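Local coordinates for conserved hypothetical alanine and leucine RICH protein (Mycobacterium tuberculosis, PDB 2WAM), which is of unknown function but belongs to the PAC2 family and represents a duplicated gene family in actinobacteria, at residues S76-A81 with L178-M183. Numbering follows the deposited sequence.
Sequences SDAGHA and LGTVPM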
loop_
_atom_site.group_PDB
_atom_site.type_symbol
_atom_site.label_atom_id
_atom_site.label_comp_id
_atom_site.label_asym_id
_atom_site.label_seq_id
_atom_site.Cartn_x
_atom_site.Cartn_y
_atom_site.Cartn_z
ATOM N N SER A 76 -27.244 -14.636 13.630
ATOM C CA SER A 76 -28.538 -15.026 14.155
ATOM C C SER A 76 -28.870 -14.081 15.290
ATOM O O SER A 76 -28.152 -14.042 16.290
ATOM C CB SER A 76 -28.494 -16.459 14.677
ATOM O OG SER A 76 -29.637 -16.749 15.460
ATOM N N ASP A 77 -29.957 -13.329 15.128
ATOM C CA ASP A 77 -30.312 -12.248 16.043
ATOM C C ASP A 77 -31.721 -12.348 16.616
ATOM O O ASP A 77 -32.440 -11.350 16.692
ATOM C CB ASP A 77 -30.141 -10.910 15.337
ATOM C CG ASP A 77 -28.704 -10.632 15.000
ATOM O OD1 ASP A 77 -27.918 -10.478 15.955
ATOM O OD2 ASP A 77 -28.359 -10.596 13.798
ATOM N N ALA A 78 -32.103 -13.551 17.029
ATOM C CA ALA A 78 -33.391 -13.766 17.661
ATOM C C ALA A 78 -33.497 -12.937 18.932
ATOM O O ALA A 78 -32.586 -12.946 19.770
ATOM C CB ALA A 78 -33.588 -15.243 17.973
ATOM N N GLY A 79 -34.619 -12.233 19.065
ATOM C CA GLY A 79 -34.875 -11.370 20.203
ATOM C C GLY A 79 -34.035 -10.109 20.142
ATOM O O GLY A 79 -34.039 -9.308 21.069
ATOM N N HIS A 80 -33.315 -9.934 19.038
ATOM C CA HIS A 80 -32.331 -8.869 18.928
ATOM C C HIS A 80 -31.415 -8.889 20.149
ATOM O O HIS A 80 -30.866 -7.865 20.540
ATOM C CB HIS A 80 -33.019 -7.512 18.765
ATOM C CG HIS A 80 -33.980 -7.462 17.613
ATOM N ND1 HIS A 80 -35.158 -6.744 17.650
ATOM C CD2 HIS A 80 -33.943 -8.061 16.397
ATOM C CE1 HIS A 80 -35.798 -6.896 16.502
ATOM N NE2 HIS A 80 -35.087 -7.697 15.729
ATOM N N ALA A 81 -31.243 -10.070 20.734
ATOM C CA ALA A 81 -30.560 -10.191 22.022
ATOM C C ALA A 81 -29.099 -9.727 22.022
ATOM O O ALA A 81 -28.625 -9.198 23.027
ATOM C CB ALA A 81 -30.676 -11.607 22.569
ATOM N N LEU A 178 -21.187 -14.223 22.367
ATOM C CA LEU A 178 -22.630 -14.201 22.521
ATOM C C LEU A 178 -23.351 -14.697 21.267
ATOM O O LEU A 178 -22.940 -14.402 20.142
ATOM C CB LEU A 178 -23.107 -12.798 22.879
ATOM C CG LEU A 178 -22.438 -12.136 24.082
ATOM C CD1 LEU A 178 -23.255 -10.919 24.540
ATOM C CD2 LEU A 178 -22.259 -13.146 25.198
ATOM N N GLY A 179 -24.424 -15.457 21.481
ATOM C CA GLY A 179 -25.255 -15.948 20.403
ATOM C C GLY A 179 -26.731 -16.081 20.758
ATOM O O GLY A 179 -27.123 -16.107 21.934
ATOM N N THR A 180 -27.557 -16.148 19.719
ATOM C CA THR A 180 -28.965 -16.486 19.859
ATOM C C THR A 180 -29.306 -17.553 18.834
ATOM O O THR A 180 -28.607 -17.723 17.828
ATOM C CB THR A 180 -29.906 -15.301 19.539
ATOM O OG1 THR A 180 -29.978 -15.122 18.115
ATOM C CG2 THR A 180 -29.459 -14.010 20.201
ATOM N N VAL A 181 -30.399 -18.257 19.091
ATOM C CA VAL A 181 -30.993 -19.154 18.114
ATOM C C VAL A 181 -32.471 -19.249 18.476
ATOM O O VAL A 181 -32.819 -19.286 19.654
ATOM C CB VAL A 181 -30.303 -20.546 18.112
ATOM C CG1 VAL A 181 -30.380 -21.196 19.485
ATOM C CG2 VAL A 181 -30.915 -21.458 17.057
ATOM N N PRO A 182 -33.350 -19.230 17.469
ATOM C CA PRO A 182 -34.778 -19.419 17.756
ATOM C C PRO A 182 -35.036 -20.890 18.038
ATOM O O PRO A 182 -34.441 -21.720 17.371
ATOM C CB PRO A 182 -35.471 -19.005 16.452
ATOM C CG PRO A 182 -34.398 -18.341 15.614
ATOM C CD PRO A 182 -33.098 -18.929 16.053
ATOM N N MET A 183 -35.876 -21.199 19.021
ATOM C CA MET A 183 -36.204 -22.581 19.345
ATOM C C MET A 183 -37.676 -22.686 19.693
ATOM O O MET A 183 -38.314 -21.698 20.073
ATOM C CB MET A 183 -35.364 -23.091 20.522
ATOM C CG MET A 183 -33.867 -23.086 20.264
ATOM S SD MET A 183 -33.332 -24.395 19.138
ATOM C CE MET A 183 -33.488 -25.829 20.197
#
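The carbonyl groups of Ser76 and Thr180 each take the other residue's hydroxyl above their plane: Thr180 OG1 stands over the Ser76 carbonyl, 67° out of its plane, and Ser76 OG likewise lies above that of Thr180. Both donor-to-oxygen distances, Thr180 OG1 to Ser76 O and Ser76 OG to Thr180 O, are 2.8 Å. The ring of Pro182 offers its CG corner to the methyl of Ala78, CG to CB 4.0 Å, while Gln342 and Thr246 also touch the proline. Thr180 OG1 also accepts the N-H of Ala78, Ala78 N to Thr180 OG1 2.9 Å, in a bent bond of 131°. Thr180 chi1 of 76° sets OG1 between the backbone N and the carbonyl carbon, towards the loop, and puts CG2 beside the backbone N, 3.6 Å from Ala81 CB; Ile82 packs on the same threonine. One buried hydroxyl thus grips the loop backbone at two points, and Ser76 returns a third bond to the strand. Residues 76-81, with His80 as N-cap, lead from strand 67-73 into helix 81-92 and rest on the C-terminal half of the neighbouring parallel strand 174-183: a beta-to-alpha connection at the C-terminal end of parallel strands in an alpha/beta fold.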